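Phage-like element PBSX protein XkdH (Bacillus subtilis, PDB 3F3B) is of unknown function but, as a product of the defective prophage PBSX in a phage barrel clan, probably serves in building the phage-like particle. Local coordinates at residues Q58-Q61 with T67-H70; I37-T42 with N85-W90. One frame throughout, in Å; residues are numbered along the deposited sequence.

Contact 1 sits at the surface, in the outer part of the hairpin formed by strands 48-61 and 66-77, with its centre about 17 Å from the centre of the chain; contact 2 lies nearer the middle, about 7 Å from it, and is partly buried. Both reach the same antiparallel sheet. Two backbone bonds between neighbouring strands carry contact 1, whereas 37-42 and 85-90 are joined through side chains and one water, a tyrosine ring just after strand 36-38 reaching the start of strand 87-90; strands 36-38 and 87-90 both pair with 9-19. Their centres are about 22 Å apart, yet they touch where Tyr69 CD2 lies 3.8 Å from Trp90 CZ3.

Contact 1. Residues Q58-Q61 with T67-H70; sequences QLIQ and TVYH
Gln58 and Val68 form an antiparallel hydrogen-bonded pair, Gln58 N giving to Val68 O at 2.8 Å and Val68 N to Gln58 O at 3.1 Å, while the two short strand segments run 129° apart and so diverge well away from ideal antiparallel. Gln58 O also receives a CA-H contact from Thr67. Next to it, Leu59 and Thr67 make the non-hydrogen-bonded pair, their CA atoms only 4.4 Å apart; Leu59 reaches across with its CD1 methyl to the hydroxyl of Thr67, the two side chains at about a right angle. The other face carries Gln58 and Val68, which lie side by side and point the same way. Ile60 turns its two branches on Val68: CG2 meets CG2 at 3.6 Å, and CD1, at the end of the longer branch, rests on CG1. Gln58 extends beyond CG, past Val68, and brings OE1 to ND1 of His70 at 2.6 Å. The imidazole is turned 69° from the amide plane. This N-H...O bond is weak and strongly bent, 120° at the hydrogen, so it fixes the ring loosely at most. Arg114, on strand 107-114, the neighbour of 66-77 in the sheet, touches both Gln58 and Val68. The arrangement is that of a twisted antiparallel beta hairpin, strands 48-61 and 66-77, close to its connecting turn.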
ATOM      1  N   GLN A  58      -3.303  -2.393 -16.824  1.00 36.35           N
ATOM      2  CA  GLN A  58      -2.197  -2.021 -17.696  1.00 37.89           C
ATOM      3  C   GLN A  58      -1.535  -3.274 -18.250  1.00 38.36           C
ATOM      4  O   GLN A  58      -1.525  -4.321 -17.604  1.00 38.69           O
ATOM      5  CB  GLN A  58      -1.173  -1.169 -16.936  1.00 38.71           C
ATOM      6  CG  GLN A  58      -0.018  -1.937 -16.313  1.00 40.49           C
ATOM      7  CD  GLN A  58       0.895  -1.037 -15.489  1.00 42.08           C
ATOM      8  OE1 GLN A  58       0.563  -0.658 -14.363  1.00 42.72           O
ATOM      9  NE2 GLN A  58       2.043  -0.681 -16.055  1.00 40.49           N
ATOM     10  N   LEU A  59      -1.002  -3.175 -19.461  1.00 38.91           N
ATOM     11  CA  LEU A  59      -0.349  -4.319 -20.079  1.00 40.08           C
ATOM     12  C   LEU A  59       1.107  -4.261 -19.648  1.00 40.61           C
ATOM     13  O   LEU A  59       1.784  -3.262 -19.886  1.00 39.38           O
ATOM     14  CB  LEU A  59      -0.459  -4.232 -21.602  1.00 39.27           C
ATOM     15  CG  LEU A  59      -0.170  -5.516 -22.382  1.00 39.63           C
ATOM     16  CD1 LEU A  59      -1.231  -6.553 -22.057  1.00 39.67           C
ATOM     17  CD2 LEU A  59      -0.161  -5.225 -23.874  1.00 40.31           C
ATOM     18  N   ILE A  60       1.587  -5.322 -19.004  1.00 41.68           N
ATOM     19  CA  ILE A  60       2.966  -5.340 -18.535  1.00 44.15           C
ATOM     20  C   ILE A  60       3.850  -6.307 -19.308  1.00 45.55           C
ATOM     21  O   ILE A  60       5.041  -6.421 -19.030  1.00 48.15           O
ATOM     22  CB  ILE A  60       3.042  -5.689 -17.027  1.00 45.02           C
ATOM     23  CG1 ILE A  60       2.737  -7.174 -16.806  1.00 44.68           C
ATOM     24  CG2 ILE A  60       2.049  -4.831 -16.247  1.00 44.55           C
ATOM     25  CD1 ILE A  60       2.861  -7.618 -15.352  1.00 44.40           C
ATOM     26  N   GLN A  61       3.270  -7.003 -20.278  1.00 46.63           N
ATOM     27  CA  GLN A  61       4.033  -7.947 -21.084  1.00 47.67           C
ATOM     28  C   GLN A  61       3.289  -8.268 -22.377  1.00 48.85           C
ATOM     29  O   GLN A  61       2.061  -8.159 -22.436  1.00 49.12           O
ATOM     30  CB  GLN A  61       4.273  -9.243 -20.303  1.00 48.80           C
ATOM     31  CG  GLN A  61       5.119 -10.271 -21.051  1.00 50.15           C
ATOM     32  CD  GLN A  61       5.126 -11.633 -20.381  1.00 50.73           C
ATOM     33  OE1 GLN A  61       5.442 -11.759 -19.193  1.00 50.69           O
ATOM     34  NE2 GLN A  61       4.782 -12.665 -21.144  1.00 50.04           N
ATOM     35  N   THR A  67      -1.940  -8.566 -18.364  1.00 33.28           N
ATOM     36  CA  THR A  67      -2.579  -7.377 -17.852  1.00 32.64           C
ATOM     37  C   THR A  67      -2.836  -7.498 -16.370  1.00 32.46           C
ATOM     38  O   THR A  67      -3.345  -8.510 -15.902  1.00 31.62           O
ATOM     39  CB  THR A  67      -3.893  -7.104 -18.591  1.00 33.57           C
ATOM     40  OG1 THR A  67      -3.592  -6.701 -19.937  1.00 32.28           O
ATOM     41  CG2 THR A  67      -4.685  -6.000 -17.893  1.00 32.01           C
ATOM     42  N   VAL A  68      -2.464  -6.455 -15.636  1.00 32.32           N
ATOM     43  CA  VAL A  68      -2.645  -6.417 -14.191  1.00 32.07           C
ATOM     44  C   VAL A  68      -3.329  -5.106 -13.809  1.00 33.68           C
ATOM     45  O   VAL A  68      -3.504  -4.214 -14.650  1.00 34.13           O
ATOM     46  CB  VAL A  68      -1.291  -6.471 -13.462  1.00 30.54           C
ATOM     47  CG1 VAL A  68      -0.507  -7.693 -13.897  1.00 28.49           C
ATOM     48  CG2 VAL A  68      -0.500  -5.204 -13.753  1.00 30.00           C
ATOM     49  N   TYR A  69      -3.730  -4.995 -12.549  1.00 33.28           N
ATOM     50  CA  TYR A  69      -4.349  -3.767 -12.075  1.00 32.31           C
ATOM     51  C   TYR A  69      -3.216  -2.792 -11.786  1.00 30.82           C
ATOM     52  O   TYR A  69      -2.243  -3.139 -11.123  1.00 33.58           O
ATOM     53  CB  TYR A  69      -5.163  -4.027 -10.809  1.00 32.94           C
ATOM     54  CG  TYR A  69      -6.466  -4.739 -11.081  1.00 34.91           C
ATOM     55  CD1 TYR A  69      -7.593  -4.031 -11.495  1.00 36.15           C
ATOM     56  CD2 TYR A  69      -6.563  -6.123 -10.964  1.00 35.47           C
ATOM     57  CE1 TYR A  69      -8.788  -4.682 -11.787  1.00 36.20           C
ATOM     58  CE2 TYR A  69      -7.751  -6.787 -11.253  1.00 35.45           C
ATOM     59  CZ  TYR A  69      -8.858  -6.061 -11.664  1.00 36.94           C
ATOM     60  OH  TYR A  69     -10.029  -6.716 -11.960  1.00 38.12           O
ATOM     61  N   HIS A  70      -3.327  -1.582 -12.314  1.00 27.49           N
ATOM     62  CA  HIS A  70      -2.295  -0.584 -12.097  1.00 26.20           C
ATOM     63  C   HIS A  70      -2.598   0.197 -10.829  1.00 25.38           C
ATOM     64  O   HIS A  70      -1.700   0.527 -10.053  1.00 23.74           O
ATOM     65  CB  HIS A  70      -2.222   0.365 -13.297  1.00 25.58           C
ATOM     66  CG  HIS A  70      -1.317   1.537 -13.084  1.00 24.42           C
ATOM     67  ND1 HIS A  70       0.033   1.401 -12.843  1.00 23.97           N
ATOM     68  CD2 HIS A  70      -1.572   2.866 -13.061  1.00 22.84           C
ATOM     69  CE1 HIS A  70       0.571   2.595 -12.680  1.00 23.99           C
ATOM     70  NE2 HIS A  70      -0.382   3.502 -12.808  1.00 26.47           N
TER

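Contact 2. Residues I37-T42 with N85-W90; sequences ISYPDT and NDKIIW. With PO4 (phosphate ion), chain B.
Tyr39 swings its ring toward strand 87-90 with CG anti to its own carbonyl carbon (chi1 -56°), and Lys87 answers with an extended chain that bends only at chi3 (66°), bringing CE back over the ring near CG. CB of Lys87 lies over the same ring face, 3.8 Å from the centroid of the Tyr39 ring and displaced toward the CE2 and CZ rim, a CH-pi contact. The aliphatic chain thus runs obliquely over the ring from its hydroxyl end toward its CB end. At the hydroxyl end the phenol donates a hydrogen bond to the backbone carbonyl of Asn85, with Tyr39 OH 2.7 Å from Asn85 O; this oxygen sits at the ring's edge, but the donor is tilted 33° from the carbonyl plane. The ring is thus held at its tip by a bond and over a face by methylenes. The ammonium group reaches the backbone beyond Tyr39 through one water, which accepts from Lys87 NZ at 2.8 Å and donates to Pro40 O at 2.6 Å. Lys87 also makes a cation-pi contact with Tyr14 of strand 9-19. At the other end of the strand, Trp90 NE1 gives a nearly straight bond to O4 of a phosphate probably brought in by the crystallisation liquor; His9 and Arg10 also bind this ion. The Tyr39 ring joins the loop after strand 36-38 to the start of 87-90; strands 36-38 and 87-90 both pair with 9-19 in the antiparallel sheet.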
ATOM      1  N   ILE A  37      13.726   4.265   6.785  1.00 35.86           N
ATOM      2  CA  ILE A  37      12.317   3.885   6.716  1.00 34.04           C
ATOM      3  C   ILE A  37      12.111   2.623   5.888  1.00 33.39           C
ATOM      4  O   ILE A  37      12.601   2.531   4.757  1.00 33.95           O
ATOM      5  CB  ILE A  37      11.467   5.016   6.071  1.00 34.31           C
ATOM      6  CG1 ILE A  37      11.865   6.380   6.652  1.00 31.38           C
ATOM      7  CG2 ILE A  37       9.983   4.736   6.283  1.00 34.28           C
ATOM      8  CD1 ILE A  37      11.765   6.471   8.153  1.00 27.42           C
ATOM      9  N   SER A  38      11.379   1.662   6.446  1.00 31.26           N
ATOM     10  CA  SER A  38      11.096   0.406   5.749  1.00 28.48           C
ATOM     11  C   SER A  38       9.895  -0.294   6.361  1.00 25.25           C
ATOM     12  O   SER A  38       9.378   0.141   7.388  1.00 21.85           O
ATOM     13  CB  SER A  38      12.307  -0.525   5.811  1.00 29.47           C
ATOM     14  OG  SER A  38      12.601  -0.885   7.147  1.00 30.59           O
ATOM     15  N   TYR A  39       9.454  -1.377   5.729  1.00 24.28           N
ATOM     16  CA  TYR A  39       8.305  -2.134   6.223  1.00 23.38           C
ATOM     17  C   TYR A  39       8.753  -3.328   7.054  1.00 23.77           C
ATOM     18  O   TYR A  39       9.848  -3.848   6.868  1.00 24.51           O
ATOM     19  CB  TYR A  39       7.444  -2.661   5.065  1.00 20.72           C
ATOM     20  CG  TYR A  39       6.933  -1.615   4.103  1.00 19.51           C
ATOM     21  CD1 TYR A  39       7.523  -1.446   2.852  1.00 19.72           C
ATOM     22  CD2 TYR A  39       5.849  -0.808   4.431  1.00 17.14           C
ATOM     23  CE1 TYR A  39       7.038  -0.498   1.949  1.00 18.05           C
ATOM     24  CE2 TYR A  39       5.360   0.143   3.536  1.00 15.67           C
ATOM     25  CZ  TYR A  39       5.960   0.291   2.303  1.00 16.11           C
ATOM     26  OH  TYR A  39       5.495   1.236   1.424  1.00 15.08           O
ATOM     27  N   PRO A  40       7.903  -3.780   7.987  1.00 24.89           N
ATOM     28  CA  PRO A  40       8.231  -4.930   8.838  1.00 25.81           C
ATOM     29  C   PRO A  40       8.039  -6.245   8.073  1.00 27.28           C
ATOM     30  O   PRO A  40       7.442  -6.258   6.997  1.00 27.68           O
ATOM     31  CB  PRO A  40       7.249  -4.781   9.988  1.00 24.89           C
ATOM     32  CG  PRO A  40       6.026  -4.218   9.290  1.00 24.66           C
ATOM     33  CD  PRO A  40       6.636  -3.153   8.408  1.00 23.88           C
ATOM     34  N   ASP A  41       8.548  -7.344   8.626  1.00 29.90           N
ATOM     35  CA  ASP A  41       8.434  -8.662   7.992  1.00 31.47           C
ATOM     36  C   ASP A  41       6.997  -9.133   7.935  1.00 30.65           C
ATOM     37  O   ASP A  41       6.550  -9.681   6.932  1.00 29.50           O
ATOM     38  CB  ASP A  41       9.246  -9.710   8.765  1.00 32.85           C
ATOM     39  CG  ASP A  41      10.693  -9.761   8.339  1.00 34.44           C
ATOM     40  OD1 ASP A  41      11.132  -8.860   7.583  1.00 35.78           O
ATOM     41  OD2 ASP A  41      11.393 -10.706   8.768  1.00 34.02           O
ATOM     42  N   THR A  42       6.280  -8.931   9.032  1.00 31.45           N
ATOM     43  CA  THR A  42       4.894  -9.356   9.103  1.00 31.54           C
ATOM     44  C   THR A  42       3.904  -8.199   9.027  1.00 31.02           C
ATOM     45  O   THR A  42       4.217  -7.056   9.367  1.00 30.74           O
ATOM     46  CB  THR A  42       4.626 -10.167  10.387  1.00 31.77           C
ATOM     47  OG1 THR A  42       4.897  -9.355  11.536  1.00 33.22           O
ATOM     48  CG2 THR A  42       5.515 -11.408  10.418  1.00 30.77           C
ATOM     49  N   ASN A  85       1.632   5.617   2.066  1.00 20.21           N
ATOM     50  CA  ASN A  85       2.886   4.905   1.899  1.00 18.94           C
ATOM     51  C   ASN A  85       2.748   3.530   2.528  1.00 18.02           C
ATOM     52  O   ASN A  85       3.728   2.799   2.675  1.00 18.00           O
ATOM     53  CB  ASN A  85       4.048   5.682   2.514  1.00 20.86           C
ATOM     54  CG  ASN A  85       4.328   6.970   1.774  1.00 22.41           C
ATOM     55  OD1 ASN A  85       4.531   6.970   0.562  1.00 20.46           O
ATOM     56  ND2 ASN A  85       4.336   8.081   2.501  1.00 26.57           N
ATOM     57  N   ASP A  86       1.523   3.183   2.907  1.00 15.22           N
ATOM     58  CA  ASP A  86       1.259   1.865   3.461  1.00 15.79           C
ATOM     59  C   ASP A  86       1.447   0.899   2.312  1.00 16.70           C
ATOM     60  O   ASP A  86       1.216   1.265   1.155  1.00 17.60           O
ATOM     61  CB  ASP A  86      -0.197   1.716   3.902  1.00 15.15           C
ATOM     62  CG  ASP A  86      -0.417   2.076   5.335  1.00 17.55           C
ATOM     63  OD1 ASP A  86       0.582   2.367   6.035  1.00 16.79           O
ATOM     64  OD2 ASP A  86      -1.596   2.063   5.752  1.00 12.27           O
ATOM     65  N   LYS A  87       1.858  -0.326   2.617  1.00 17.98           N
ATOM     66  CA  LYS A  87       1.986  -1.342   1.581  1.00 17.76           C
ATOM     67  C   LYS A  87       0.849  -2.322   1.835  1.00 17.91           C
ATOM     68  O   LYS A  87       0.710  -2.836   2.946  1.00 18.62           O
ATOM     69  CB  LYS A  87       3.317  -2.090   1.671  1.00 19.30           C
ATOM     70  CG  LYS A  87       3.392  -3.297   0.724  1.00 19.50           C
ATOM     71  CD  LYS A  87       4.779  -3.934   0.678  1.00 21.95           C
ATOM     72  CE  LYS A  87       5.166  -4.559   2.011  1.00 22.76           C
ATOM     73  NZ  LYS A  87       6.512  -5.178   1.944  1.00 21.00           N
ATOM     74  N   ILE A  88       0.015  -2.558   0.834  1.00 16.94           N
ATOM     75  CA  ILE A  88      -1.065  -3.509   1.021  1.00 18.39           C
ATOM     76  C   ILE A  88      -0.839  -4.673   0.070  1.00 20.67           C
ATOM     77  O   ILE A  88      -0.391  -4.490  -1.065  1.00 19.48           O
ATOM     78  CB  ILE A  88      -2.465  -2.891   0.758  1.00 17.69           C
ATOM     79  CG1 ILE A  88      -2.662  -2.642  -0.740  1.00 17.00           C
ATOM     80  CG2 ILE A  88      -2.626  -1.602   1.560  1.00 16.62           C
ATOM     81  CD1 ILE A  88      -4.087  -2.272  -1.117  1.00 14.13           C
ATOM     82  N   ILE A  89      -1.130  -5.874   0.557  1.00 22.31           N
ATOM     83  CA  ILE A  89      -0.972  -7.085  -0.227  1.00 22.55           C
ATOM     84  C   ILE A  89      -2.360  -7.644  -0.522  1.00 24.56           C
ATOM     85  O   ILE A  89      -3.093  -8.021   0.395  1.00 24.60           O
ATOM     86  CB  ILE A  89      -0.187  -8.157   0.549  1.00 23.34           C
ATOM     87  CG1 ILE A  89       1.139  -7.586   1.073  1.00 22.31           C
ATOM     88  CG2 ILE A  89       0.029  -9.373  -0.341  1.00 23.88           C
ATOM     89  CD1 ILE A  89       2.196  -7.358   0.026  1.00 20.57           C
ATOM     90  N   TRP A  90      -2.722  -7.678  -1.801  1.00 25.37           N
ATOM     91  CA  TRP A  90      -4.008  -8.209  -2.224  1.00 26.51           C
ATOM     92  C   TRP A  90      -3.732  -9.239  -3.305  1.00 29.22           C
ATOM     93  O   TRP A  90      -3.151  -8.918  -4.343  1.00 29.49           O
ATOM     94  CB  TRP A  90      -4.897  -7.101  -2.779  1.00 26.98           C
ATOM     95  CG  TRP A  90      -6.112  -7.625  -3.488  1.00 28.81           C
ATOM     96  CD1 TRP A  90      -7.160  -8.308  -2.934  1.00 28.61           C
ATOM     97  CD2 TRP A  90      -6.386  -7.542  -4.892  1.00 28.12           C
ATOM     98  NE1 TRP A  90      -8.069  -8.655  -3.907  1.00 28.87           N
ATOM     99  CE2 TRP A  90      -7.618  -8.199  -5.119  1.00 29.20           C
ATOM    100  CE3 TRP A  90      -5.707  -6.976  -5.983  1.00 28.28           C
ATOM    101  CZ2 TRP A  90      -8.189  -8.308  -6.394  1.00 29.12           C
ATOM    102  CZ3 TRP A  90      -6.274  -7.083  -7.252  1.00 28.55           C
ATOM    103  CH2 TRP A  90      -7.504  -7.747  -7.445  1.00 30.22           C
TER
HETATM  104  P   PO4 B 127      -9.933 -11.524  -2.498  1.00 61.11           P
HETATM  105  O1  PO4 B 127      -8.805 -12.383  -2.952  1.00 60.18           O
HETATM  106  O2  PO4 B 127     -11.161 -12.348  -2.356  1.00 62.31           O
HETATM  107  O3  PO4 B 127      -9.593 -10.913  -1.191  1.00 59.64           O
HETATM  108  O4  PO4 B 127     -10.173 -10.454  -3.498  1.00 60.50           O
HETATM  109  O   HOH W   1       7.452  -6.098   4.401  1.00 30.41           O